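PDB 2JHP: core protein VP4 from Bluetongue virus, which forms part of the viral inner capsid and acts as a multifunctional RNA-capping enzyme, with S-adenosyl-L-homocysteine and guanine bound in its pockets. Local coordinates for residues L183-G197 / M252-V266. Residues are numbered along the deposited sequence; the frame is centred on the assembly and turned at random.
Sequences LDYIVYSAEEVHYIG and MNFLKRVERLFIWDV. With SAH (S-adenosyl-L-homocysteine), chain C; GUN (guanine), chain D.
Strands 192-196 and 260-264 are neighbouring parallel strands in the middle of a sheet with the strand order of Rossmann-like methyltransferases, and their C-terminal ends form part of an S-adenosyl-L-homocysteine pocket. The last backbone bond joins D265 N to I196 O. There G197 O (2.8 Å) and D265 OD2 (2.9 Å) take the ligand's amino N, with a weak third bond to Y195 OH; R337 holds D265 OD1. On the face carrying V193 and Y195, I263 CD1 meets V193 CG1 at 3.7 Å and L183 CD2 of helix 178-186, while its CG2 packs on the Y195 ring. On the other face, E192 is extended with CG anti to the backbone N (chi1 -177°), its carboxylate alongside R260. H194 NE2 donates to the anti side of E192 OE1 at 2.6 Å, and M252 CE sits over the imidazole. OE1 also makes a long salt bridge to R260 NE (3.6 Å); R260 NH1 binds A299 O. At the other end, E191 OE2 accepts E259 N (2.8 Å), S189 OG lies 2.7 Å from E259 OE2, and R350 salt-bridges E259. D265 and G197 O would probably favour the ligand's ammonium form; H194, a water on OE2 and, more weakly, R260 probably stabilise a charged E192.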
ATOM      1  N   LEU A 183     -19.777  -9.258  -9.639  1.00 19.28           N
ATOM      2  CA  LEU A 183     -18.709 -10.216  -9.393  1.00 18.37           C
ATOM      3  C   LEU A 183     -17.441  -9.546  -8.870  1.00 20.17           C
ATOM      4  O   LEU A 183     -16.772 -10.101  -8.008  1.00 21.67           O
ATOM      5  CB  LEU A 183     -18.402 -11.039 -10.649  1.00 11.88           C
ATOM      6  CG  LEU A 183     -19.531 -11.844 -11.321  1.00 12.61           C
ATOM      7  CD1 LEU A 183     -19.088 -12.301 -12.689  1.00 13.59           C
ATOM      8  CD2 LEU A 183     -20.005 -13.032 -10.476  1.00 11.70           C
ATOM      9  N   ASP A 184     -17.133  -8.348  -9.360  1.00 17.31           N
ATOM     10  CA  ASP A 184     -15.934  -7.621  -8.934  1.00 17.03           C
ATOM     11  C   ASP A 184     -15.766  -7.440  -7.433  1.00 13.26           C
ATOM     12  O   ASP A 184     -14.662  -7.634  -6.916  1.00 14.41           O
ATOM     13  CB  ASP A 184     -15.862  -6.251  -9.587  1.00 23.04           C
ATOM     14  CG  ASP A 184     -15.246  -6.292 -10.945  1.00 21.15           C
ATOM     15  OD1 ASP A 184     -14.673  -7.338 -11.308  1.00 23.46           O
ATOM     16  OD2 ASP A 184     -15.344  -5.268 -11.654  1.00 24.94           O
ATOM     17  N   TYR A 185     -16.837  -7.039  -6.736  1.00 -8.24           N
ATOM     18  CA  TYR A 185     -16.752  -6.854  -5.292  1.00 23.99           C
ATOM     19  C   TYR A 185     -17.096  -8.092  -4.449  1.00 15.97           C
ATOM     20  O   TYR A 185     -16.716  -8.168  -3.286  1.00 24.84           O
ATOM     21  CB  TYR A 185     -17.562  -5.643  -4.859  1.00 16.17           C
ATOM     22  CG  TYR A 185     -19.052  -5.799  -4.977  1.00 13.23           C
ATOM     23  CD1 TYR A 185     -19.778  -6.514  -4.028  1.00  8.84           C
ATOM     24  CD2 TYR A 185     -19.749  -5.198  -6.022  1.00 36.30           C
ATOM     25  CE1 TYR A 185     -21.153  -6.649  -4.137  1.00 21.71           C
ATOM     26  CE2 TYR A 185     -21.115  -5.322  -6.131  1.00 13.45           C
ATOM     27  CZ  TYR A 185     -21.815  -6.047  -5.184  1.00 23.24           C
ATOM     28  OH  TYR A 185     -23.183  -6.165  -5.283  1.00 24.95           O
ATOM     29  N   ILE A 186     -17.829  -9.047  -5.003  1.00 38.01           N
ATOM     30  CA  ILE A 186     -18.198 -10.214  -4.206  1.00 11.30           C
ATOM     31  C   ILE A 186     -17.161 -11.337  -4.294  1.00 45.86           C
ATOM     32  O   ILE A 186     -16.951 -12.043  -3.320  1.00 12.57           O
ATOM     33  CB  ILE A 186     -19.636 -10.732  -4.530  1.00 14.92           C
ATOM     34  CG1 ILE A 186     -20.195 -11.606  -3.393  1.00 20.59           C
ATOM     35  CG2 ILE A 186     -19.664 -11.479  -5.865  1.00 16.92           C
ATOM     36  CD1 ILE A 186     -20.514 -10.876  -2.089  1.00-12.56           C
ATOM     37  N   VAL A 187     -16.520 -11.504  -5.450  1.00 14.74           N
ATOM     38  CA  VAL A 187     -15.535 -12.581  -5.634  1.00 10.55           C
ATOM     39  C   VAL A 187     -14.183 -12.182  -5.041  1.00 16.14           C
ATOM     40  O   VAL A 187     -13.540 -11.248  -5.520  1.00 20.80           O
ATOM     41  CB  VAL A 187     -15.356 -12.973  -7.126  1.00 10.82           C
ATOM     42  CG1 VAL A 187     -14.295 -14.083  -7.285  1.00 19.13           C
ATOM     43  CG2 VAL A 187     -16.683 -13.402  -7.752  1.00  9.96           C
ATOM     44  N   TYR A 188     -13.767 -12.881  -3.988  1.00  8.40           N
ATOM     45  CA  TYR A 188     -12.427 -12.678  -3.392  1.00 -8.07           C
ATOM     46  C   TYR A 188     -11.785 -13.943  -2.785  1.00  8.53           C
ATOM     47  O   TYR A 188     -10.673 -14.293  -3.138  1.00 18.99           O
ATOM     48  CB  TYR A 188     -12.426 -11.532  -2.366  1.00  9.62           C
ATOM     49  CG  TYR A 188     -11.131 -11.453  -1.589  1.00  6.23           C
ATOM     50  CD1 TYR A 188      -9.925 -11.069  -2.219  1.00-13.86           C
ATOM     51  CD2 TYR A 188     -11.086 -11.781  -0.236  1.00-11.41           C
ATOM     52  CE1 TYR A 188      -8.737 -11.004  -1.532  1.00 47.67           C
ATOM     53  CE2 TYR A 188      -9.878 -11.719   0.465  1.00 14.42           C
ATOM     54  CZ  TYR A 188      -8.718 -11.328  -0.204  1.00  4.84           C
ATOM     55  OH  TYR A 188      -7.522 -11.252   0.472  1.00-10.74           O
ATOM     56  N   SER A 189     -12.488 -14.591  -1.860  1.00 14.82           N
ATOM     57  CA  SER A 189     -11.943 -15.736  -1.116  1.00 10.78           C
ATOM     58  C   SER A 189     -12.645 -17.055  -1.386  1.00 11.94           C
ATOM     59  O   SER A 189     -12.155 -18.101  -0.973  1.00 16.46           O
ATOM     60  CB  SER A 189     -11.895 -15.469   0.406  1.00 12.27           C
ATOM     61  OG  SER A 189     -13.186 -15.446   0.992  1.00 15.81           O
ATOM     62  N   ALA A 190     -13.783 -17.008  -2.078  1.00 17.93           N
ATOM     63  CA  ALA A 190     -14.529 -18.223  -2.419  1.00 12.24           C
ATOM     64  C   ALA A 190     -13.762 -19.078  -3.429  1.00 12.89           C
ATOM     65  O   ALA A 190     -13.321 -18.565  -4.458  1.00 16.86           O
ATOM     66  CB  ALA A 190     -15.896 -17.869  -2.963  1.00 15.04           C
ATOM     67  N   GLU A 191     -13.608 -20.370  -3.124  1.00 17.17           N
ATOM     68  CA  GLU A 191     -13.023 -21.338  -4.061  1.00  8.65           C
ATOM     69  C   GLU A 191     -14.057 -21.872  -5.031  1.00 12.89           C
ATOM     70  O   GLU A 191     -13.711 -22.364  -6.105  1.00 23.76           O
ATOM     71  CB  GLU A 191     -12.424 -22.530  -3.327  1.00  7.90           C
ATOM     72  CG  GLU A 191     -11.378 -22.175  -2.294  1.00 -0.59           C
ATOM     73  CD  GLU A 191     -11.283 -23.233  -1.219  1.00 68.13           C
ATOM     74  OE1 GLU A 191     -10.541 -24.222  -1.416  1.00 20.81           O
ATOM     75  OE2 GLU A 191     -11.963 -23.070  -0.182  1.00  8.82           O
ATOM     76  N   GLU A 192     -15.327 -21.788  -4.649  1.00 19.64           N
ATOM     77  CA  GLU A 192     -16.392 -22.391  -5.431  1.00 16.07           C
ATOM     78  C   GLU A 192     -17.621 -21.500  -5.396  1.00 22.08           C
ATOM     79  O   GLU A 192     -18.099 -21.130  -4.324  1.00 11.64           O
ATOM     80  CB  GLU A 192     -16.706 -23.781  -4.880  1.00 17.00           C
ATOM     81  CG  GLU A 192     -17.746 -24.589  -5.636  1.00 18.24           C
ATOM     82  CD  GLU A 192     -18.055 -25.905  -4.927  1.00 15.41           C
ATOM     83  OE1 GLU A 192     -19.230 -26.135  -4.562  1.00 35.62           O
ATOM     84  OE2 GLU A 192     -17.113 -26.703  -4.715  1.00 25.85           O
ATOM     85  N   VAL A 193     -18.116 -21.151  -6.580  1.00 13.06           N
ATOM     86  CA  VAL A 193     -19.302 -20.320  -6.720  1.00 17.23           C
ATOM     87  C   VAL A 193     -20.410 -21.051  -7.453  1.00 18.35           C
ATOM     88  O   VAL A 193     -20.219 -21.555  -8.557  1.00 19.64           O
ATOM     89  CB  VAL A 193     -19.006 -19.000  -7.484  1.00  8.26           C
ATOM     90  CG1 VAL A 193     -20.315 -18.252  -7.798  1.00 14.83           C
ATOM     91  CG2 VAL A 193     -18.051 -18.127  -6.693  1.00  5.47           C
ATOM     92  N   HIS A 194     -21.574 -21.081  -6.823  1.00 12.23           N
ATOM     93  CA  HIS A 194     -22.792 -21.540  -7.454  1.00 18.92           C
ATOM     94  C   HIS A 194     -23.598 -20.315  -7.898  1.00 20.54           C
ATOM     95  O   HIS A 194     -24.069 -19.527  -7.068  1.00 15.43           O
ATOM     96  CB  HIS A 194     -23.581 -22.420  -6.483  1.00 16.61           C
ATOM     97  CG  HIS A 194     -22.882 -23.693  -6.128  1.00 14.24           C
ATOM     98  ND1 HIS A 194     -23.255 -24.915  -6.640  1.00 24.16           N
ATOM     99  CD2 HIS A 194     -21.814 -23.929  -5.328  1.00-10.99           C
ATOM    100  CE1 HIS A 194     -22.453 -25.853  -6.166  1.00  0.61           C
ATOM    101  NE2 HIS A 194     -21.571 -25.282  -5.365  1.00 20.60           N
ATOM    102  N   TYR A 195     -23.724 -20.154  -9.214  1.00 12.93           N
ATOM    103  CA  TYR A 195     -24.309 -18.956  -9.817  1.00 16.42           C
ATOM    104  C   TYR A 195     -25.615 -19.321 -10.511  1.00  9.07           C
ATOM    105  O   TYR A 195     -25.619 -19.820 -11.636  1.00 13.68           O
ATOM    106  CB  TYR A 195     -23.311 -18.343 -10.816  1.00  9.01           C
ATOM    107  CG  TYR A 195     -23.624 -16.956 -11.362  1.00  9.33           C
ATOM    108  CD1 TYR A 195     -24.842 -16.325 -11.123  1.00 16.45           C
ATOM    109  CD2 TYR A 195     -22.691 -16.289 -12.155  1.00 11.83           C
ATOM    110  CE1 TYR A 195     -25.110 -15.055 -11.637  1.00 11.77           C
ATOM    111  CE2 TYR A 195     -22.951 -15.025 -12.682  1.00 20.86           C
ATOM    112  CZ  TYR A 195     -24.159 -14.414 -12.419  1.00 24.50           C
ATOM    113  OH  TYR A 195     -24.418 -13.160 -12.932  1.00 16.42           O
ATOM    114  N   ILE A 196     -26.716 -19.069  -9.811  1.00  7.92           N
ATOM    115  CA  ILE A 196     -28.059 -19.377 -10.286  1.00 17.23           C
ATOM    116  C   ILE A 196     -28.607 -18.166 -11.026  1.00 21.06           C
ATOM    117  O   ILE A 196     -28.590 -17.050 -10.497  1.00 16.73           O
ATOM    118  CB  ILE A 196     -29.064 -19.688  -9.114  1.00 11.31           C
ATOM    119  CG1 ILE A 196     -28.371 -20.233  -7.841  1.00  2.69           C
ATOM    120  CG2 ILE A 196     -30.220 -20.547  -9.616  1.00 23.94           C
ATOM    121  CD1 ILE A 196     -27.917 -21.666  -7.895  1.00 28.26           C
ATOM    122  N   GLY A 197     -29.118 -18.396 -12.231  1.00 22.21           N
ATOM    123  CA  GLY A 197     -29.623 -17.317 -13.070  1.00 27.49           C
ATOM    124  C   GLY A 197     -28.478 -16.635 -13.791  1.00 19.33           C
ATOM    125  O   GLY A 197     -28.465 -15.410 -13.935  1.00 30.26           O
ATOM    126  N   MET A 252     -22.219 -30.764  -5.158  1.00 19.43           N
ATOM    127  CA  MET A 252     -21.242 -30.404  -4.136  1.00 18.27           C
ATOM    128  C   MET A 252     -20.458 -31.606  -3.656  1.00 14.75           C
ATOM    129  O   MET A 252     -20.991 -32.715  -3.575  1.00 14.37           O
ATOM    130  CB  MET A 252     -21.931 -29.766  -2.937  1.00  6.03           C
ATOM    131  CG  MET A 252     -22.242 -28.308  -3.101  1.00 44.09           C
ATOM    132  SD  MET A 252     -22.887 -27.657  -1.566  1.00 22.64           S
ATOM    133  CE  MET A 252     -23.578 -26.132  -2.162  1.00 33.15           C
ATOM    134  N   ASN A 253     -19.191 -31.371  -3.333  1.00 12.20           N
ATOM    135  CA  ASN A 253     -18.353 -32.375  -2.692  1.00  6.62           C
ATOM    136  C   ASN A 253     -18.125 -31.999  -1.229  1.00  9.68           C
ATOM    137  O   ASN A 253     -17.403 -31.045  -0.925  1.00 20.76           O
ATOM    138  CB  ASN A 253     -17.030 -32.527  -3.448  1.00  2.97           C
ATOM    139  CG  ASN A 253     -16.025 -33.396  -2.716  1.00 -9.96           C
ATOM    140  OD1 ASN A 253     -16.382 -34.291  -1.950  1.00  3.37           O
ATOM    141  ND2 ASN A 253     -14.748 -33.131  -2.956  1.00 37.64           N
ATOM    142  N   PHE A 254     -18.756 -32.749  -0.331  1.00 24.35           N
ATOM    143  CA  PHE A 254     -18.683 -32.465   1.100  1.00 17.45           C
ATOM    144  C   PHE A 254     -17.438 -33.019   1.774  1.00 21.32           C
ATOM    145  O   PHE A 254     -16.973 -32.454   2.762  1.00 36.43           O
ATOM    146  CB  PHE A 254     -19.935 -32.962   1.822  1.00 27.72           C
ATOM    147  CG  PHE A 254     -21.198 -32.301   1.358  1.00 -9.14           C
ATOM    148  CD1 PHE A 254     -22.170 -33.036   0.671  1.00-13.45           C
ATOM    149  CD2 PHE A 254     -21.423 -30.940   1.600  1.00  4.82           C
ATOM    150  CE1 PHE A 254     -23.350 -32.415   0.225  1.00  5.04           C
ATOM    151  CE2 PHE A 254     -22.598 -30.317   1.167  1.00  6.03           C
ATOM    152  CZ  PHE A 254     -23.560 -31.055   0.478  1.00 14.20           C
ATOM    153  N   LEU A 255     -16.892 -34.110   1.238  1.00  8.47           N
ATOM    154  CA  LEU A 255     -15.719 -34.755   1.837  1.00 10.11           C
ATOM    155  C   LEU A 255     -14.443 -33.906   1.734  1.00 12.09           C
ATOM    156  O   LEU A 255     -13.382 -34.311   2.209  1.00 11.69           O
ATOM    157  CB  LEU A 255     -15.523 -36.184   1.285  1.00 -6.26           C
ATOM    158  CG  LEU A 255     -16.529 -37.226   1.796  1.00 32.81           C
ATOM    159  CD1 LEU A 255     -16.706 -38.382   0.813  1.00 54.43           C
ATOM    160  CD2 LEU A 255     -16.146 -37.742   3.188  1.00 74.79           C
ATOM    161  N   LYS A 256     -14.558 -32.732   1.118  1.00 13.62           N
ATOM    162  CA  LYS A 256     -13.461 -31.761   1.048  1.00 24.35           C
ATOM    163  C   LYS A 256     -13.927 -30.362   1.476  1.00 26.79           C
ATOM    164  O   LYS A 256     -14.995 -29.892   1.074  1.00 22.01           O
ATOM    165  CB  LYS A 256     -12.839 -31.723  -0.358  1.00 34.11           C
ATOM    166  CG  LYS A 256     -11.532 -30.930  -0.457  1.00 76.56           C
ATOM    167  CD  LYS A 256     -10.811 -31.159  -1.786  1.00 12.79           C
ATOM    168  CE  LYS A 256      -9.934 -32.411  -1.757  1.00200.00           C
ATOM    169  NZ  LYS A 256      -8.794 -32.301  -0.798  1.00 35.54           N
ATOM    170  N   ARG A 257     -13.097 -29.723   2.295  1.00 22.06           N
ATOM    171  CA  ARG A 257     -13.338 -28.408   2.872  1.00 21.01           C
ATOM    172  C   ARG A 257     -13.211 -27.318   1.804  1.00 24.63           C
ATOM    173  O   ARG A 257     -12.241 -27.298   1.050  1.00 20.64           O
ATOM    174  CB  ARG A 257     -12.291 -28.183   3.963  1.00 22.03           C
ATOM    175  CG  ARG A 257     -12.585 -27.108   4.986  1.00 46.24           C
ATOM    176  CD  ARG A 257     -11.355 -26.902   5.869  1.00 -0.81           C
ATOM    177  NE  ARG A 257     -10.273 -26.253   5.126  1.00 54.00           N
ATOM    178  CZ  ARG A 257      -9.035 -26.077   5.581  1.00 38.28           C
ATOM    179  NH1 ARG A 257      -8.693 -26.500   6.793  1.00 87.27           N
ATOM    180  NH2 ARG A 257      -8.134 -25.470   4.819  1.00140.26           N
ATOM    181  N   VAL A 258     -14.192 -26.421   1.737  1.00  9.77           N
ATOM    182  CA  VAL A 258     -14.159 -25.312   0.791  1.00 12.72           C
ATOM    183  C   VAL A 258     -14.973 -24.101   1.267  1.00 12.77           C
ATOM    184  O   VAL A 258     -15.952 -24.244   1.998  1.00 23.52           O
ATOM    185  CB  VAL A 258     -14.654 -25.722  -0.635  1.00  5.67           C
ATOM    186  CG1 VAL A 258     -13.543 -26.424  -1.423  1.00 19.58           C
ATOM    187  CG2 VAL A 258     -15.921 -26.585  -0.558  1.00 21.86           C
ATOM    188  N   GLU A 259     -14.552 -22.911   0.854  1.00 15.30           N
ATOM    189  CA  GLU A 259     -15.403 -21.743   1.000  1.00 13.58           C
ATOM    190  C   GLU A 259     -16.232 -21.642  -0.260  1.00 19.06           C
ATOM    191  O   GLU A 259     -15.685 -21.529  -1.365  1.00 14.16           O
ATOM    192  CB  GLU A 259     -14.601 -20.465   1.219  1.00 14.31           C
ATOM    193  CG  GLU A 259     -15.504 -19.258   1.351  1.00 11.84           C
ATOM    194  CD  GLU A 259     -14.782 -17.963   1.658  1.00 19.17           C
ATOM    195  OE1 GLU A 259     -13.593 -17.988   2.051  1.00 15.79           O
ATOM    196  OE2 GLU A 259     -15.427 -16.904   1.509  1.00 21.20           O
ATOM    197  N   ARG A 260     -17.547 -21.723  -0.083  1.00 33.49           N
ATOM    198  CA  ARG A 260     -18.497 -21.606  -1.180  1.00 18.89           C
ATOM    199  C   ARG A 260     -19.262 -20.294  -1.069  1.00 22.57           C
ATOM    200  O   ARG A 260     -19.595 -19.856   0.033  1.00 23.01           O
ATOM    201  CB  ARG A 260     -19.477 -22.774  -1.176  1.00 12.87           C
ATOM    202  CG  ARG A 260     -18.851 -24.141  -1.350  1.00 19.57           C
ATOM    203  CD  ARG A 260     -19.916 -25.240  -1.265  1.00  2.86           C
ATOM    204  NE  ARG A 260     -19.350 -26.558  -0.992  1.00 71.82           N
ATOM    205  CZ  ARG A 260     -19.373 -27.152   0.199  1.00-13.43           C
ATOM    206  NH1 ARG A 260     -19.923 -26.543   1.245  1.00  7.21           N
ATOM    207  NH2 ARG A 260     -18.822 -28.354   0.348  1.00 48.11           N
ATOM    208  N   LEU A 261     -19.526 -19.672  -2.216  1.00 14.62           N
ATOM    209  CA  LEU A 261     -20.385 -18.483  -2.299  1.00 10.46           C
ATOM    210  C   LEU A 261     -21.590 -18.740  -3.197  1.00 17.35           C
ATOM    211  O   LEU A 261     -21.456 -19.310  -4.284  1.00 14.66           O
ATOM    212  CB  LEU A 261     -19.594 -17.276  -2.811  1.00  8.12           C
ATOM    213  CG  LEU A 261     -20.281 -16.103  -3.519  1.00 13.42           C
ATOM    214  CD1 LEU A 261     -21.134 -15.282  -2.570  1.00 11.78           C
ATOM    215  CD2 LEU A 261     -19.180 -15.255  -4.121  1.00 10.54           C
ATOM    216  N   PHE A 262     -22.755 -18.302  -2.727  1.00 20.37           N
ATOM    217  CA  PHE A 262     -24.024 -18.499  -3.404  1.00 11.36           C
ATOM    218  C   PHE A 262     -24.459 -17.189  -4.063  1.00 18.02           C
ATOM    219  O   PHE A 262     -24.646 -16.178  -3.384  1.00 17.47           O
ATOM    220  CB  PHE A 262     -25.056 -18.968  -2.370  1.00 12.67           C
ATOM    221  CG  PHE A 262     -26.423 -19.278  -2.935  1.00  9.22           C
ATOM    222  CD1 PHE A 262     -26.716 -20.550  -3.417  1.00 19.18           C
ATOM    223  CD2 PHE A 262     -27.426 -18.314  -2.938  1.00 14.89           C
ATOM    224  CE1 PHE A 262     -27.983 -20.848  -3.923  1.00 20.92           C
ATOM    225  CE2 PHE A 262     -28.701 -18.605  -3.437  1.00 18.79           C
ATOM    226  CZ  PHE A 262     -28.978 -19.872  -3.932  1.00  9.88           C
ATOM    227  N   ILE A 263     -24.602 -17.214  -5.390  1.00 21.33           N
ATOM    228  CA  ILE A 263     -24.998 -16.036  -6.175  1.00 11.07           C
ATOM    229  C   ILE A 263     -26.338 -16.289  -6.889  1.00 15.96           C
ATOM    230  O   ILE A 263     -26.448 -17.221  -7.691  1.00 11.34           O
ATOM    231  CB  ILE A 263     -23.915 -15.637  -7.209  1.00 12.15           C
ATOM    232  CG1 ILE A 263     -22.586 -15.332  -6.512  1.00 15.65           C
ATOM    233  CG2 ILE A 263     -24.377 -14.426  -8.024  1.00 -9.81           C
ATOM    234  CD1 ILE A 263     -21.486 -14.814  -7.434  1.00 10.89           C
ATOM    235  N   TRP A 264     -27.341 -15.455  -6.584  1.00 14.07           N
ATOM    236  CA  TRP A 264     -28.722 -15.599  -7.100  1.00 15.94           C
ATOM    237  C   TRP A 264     -29.148 -14.362  -7.880  1.00 18.10           C
ATOM    238  O   TRP A 264     -29.256 -13.265  -7.314  1.00 24.94           O
ATOM    239  CB  TRP A 264     -29.700 -15.858  -5.945  1.00 21.48           C
ATOM    240  CG  TRP A 264     -31.171 -16.019  -6.320  1.00 26.34           C
ATOM    241  CD1 TRP A 264     -32.080 -15.019  -6.551  1.00  7.10           C
ATOM    242  CD2 TRP A 264     -31.897 -17.251  -6.445  1.00 15.29           C
ATOM    243  NE1 TRP A 264     -33.325 -15.555  -6.825  1.00 17.98           N
ATOM    244  CE2 TRP A 264     -33.240 -16.922  -6.762  1.00-12.06           C
ATOM    245  CE3 TRP A 264     -31.543 -18.601  -6.321  1.00 31.63           C
ATOM    246  CZ2 TRP A 264     -34.216 -17.896  -6.970  1.00 54.76           C
ATOM    247  CZ3 TRP A 264     -32.516 -19.564  -6.521  1.00 57.32           C
ATOM    248  CH2 TRP A 264     -33.833 -19.208  -6.846  1.00  1.35           C
ATOM    249  N   ASP A 265     -29.382 -14.561  -9.182  1.00 23.12           N
ATOM    250  CA  ASP A 265     -29.788 -13.490 -10.101  1.00 18.69           C
ATOM    251  C   ASP A 265     -31.007 -13.894 -10.922  1.00 24.65           C
ATOM    252  O   ASP A 265     -31.192 -13.446 -12.060  1.00 14.94           O
ATOM    253  CB  ASP A 265     -28.619 -13.078 -11.019  1.00 17.52           C
ATOM    254  CG  ASP A 265     -28.812 -11.691 -11.632  1.00 24.46           C
ATOM    255  OD1 ASP A 265     -29.406 -10.808 -10.970  1.00 28.22           O
ATOM    256  OD2 ASP A 265     -28.371 -11.479 -12.778  1.00 13.87           O
ATOM    257  N   VAL A 266     -31.849 -14.727 -10.322  1.00 23.39           N
ATOM    258  CA  VAL A 266     -33.046 -15.258 -10.973  1.00 24.97           C
ATOM    259  C   VAL A 266     -34.114 -14.186 -11.281  1.00 29.97           C
ATOM    260  O   VAL A 266     -34.481 -13.383 -10.418  1.00 31.64           O
ATOM    261  CB  VAL A 266     -33.633 -16.426 -10.134  1.00 21.21           C
ATOM    262  CG1 VAL A 266     -34.954 -16.922 -10.695  1.00 10.28           C
ATOM    263  CG2 VAL A 266     -32.624 -17.562 -10.046  1.00 13.93           C
TER
HETATM  264  N   SAH C1646     -27.000 -13.151 -14.684  1.00 23.02           N
HETATM  265  CA  SAH C1646     -27.484 -12.792 -16.055  1.00 30.27           C
HETATM  266  CB  SAH C1646     -28.746 -11.926 -16.020  1.00  5.58           C
HETATM  267  CG  SAH C1646     -29.945 -12.612 -15.373  1.00 23.71           C
HETATM  268  SD  SAH C1646     -31.221 -12.988 -16.594  1.00 38.74           S
HETATM  269  C   SAH C1646     -26.376 -12.108 -16.850  1.00 31.49           C
HETATM  270  O   SAH C1646     -25.461 -11.510 -16.281  1.00 32.51           O
HETATM  271  OXT SAH C1646     -26.368 -12.153 -18.080  1.00 49.20           O
HETATM  272  C5' SAH C1646     -32.195 -13.996 -15.460  1.00 20.83           C
HETATM  273  C4' SAH C1646     -32.087 -15.455 -15.866  1.00 31.39           C
HETATM  274  O4' SAH C1646     -32.596 -16.290 -14.860  1.00 26.03           O
HETATM  275  C3' SAH C1646     -32.874 -15.790 -17.121  1.00 27.59           C
HETATM  276  O3' SAH C1646     -31.951 -15.961 -18.166  1.00 22.62           O
HETATM  277  C2' SAH C1646     -33.607 -17.083 -16.802  1.00  5.55           C
HETATM  278  O2' SAH C1646     -33.320 -18.082 -17.750  1.00 49.50           O
HETATM  279  C1' SAH C1646     -33.007 -17.491 -15.474  1.00 29.06           C
HETATM  280  N9  SAH C1646     -33.889 -18.213 -14.544  1.00 46.31           N
HETATM  281  C8  SAH C1646     -35.222 -18.018 -14.294  1.00 24.84           C
HETATM  282  N7  SAH C1646     -35.602 -18.892 -13.333  1.00 57.23           N
HETATM  283  C5  SAH C1646     -34.532 -19.626 -12.960  1.00 42.35           C
HETATM  284  C6  SAH C1646     -34.357 -20.646 -12.030  1.00 54.30           C
HETATM  285  N6  SAH C1646     -35.382 -21.068 -11.296  1.00 26.20           N
HETATM  286  N1  SAH C1646     -33.108 -21.222 -11.874  1.00 19.24           N
HETATM  287  C2  SAH C1646     -32.043 -20.789 -12.633  1.00 11.89           C
HETATM  288  N3  SAH C1646     -32.227 -19.772 -13.552  1.00 44.99           N
HETATM  289  C4  SAH C1646     -33.448 -19.205 -13.713  1.00 22.67           C
HETATM  290  N9  GUN D1647     -11.204  -1.479  -6.532  1.00 27.86           N
HETATM  291  C8  GUN D1647      -9.888  -1.663  -6.673  1.00 88.23           C
HETATM  292  N7  GUN D1647      -9.640  -2.954  -6.899  1.00 42.40           N
HETATM  293  C5  GUN D1647     -10.802  -3.598  -6.907  1.00 30.15           C
HETATM  294  C6  GUN D1647     -11.135  -4.936  -7.096  1.00 41.97           C
HETATM  295  O6  GUN D1647     -10.258  -5.777  -7.304  1.00 30.11           O
HETATM  296  N1  GUN D1647     -12.491  -5.300  -7.048  1.00 19.21           N
HETATM  297  C2  GUN D1647     -13.452  -4.290  -6.802  1.00 50.09           C
HETATM  298  N2  GUN D1647     -14.733  -4.604  -6.743  1.00 30.84           N
HETATM  299  N3  GUN D1647     -13.097  -3.003  -6.628  1.00 19.65           N
HETATM  300  C4  GUN D1647     -11.802  -2.651  -6.676  1.00 42.87           C
HETATM  301  O   HOH W   1     -17.532 -28.978  -2.938  1.00 28.21           O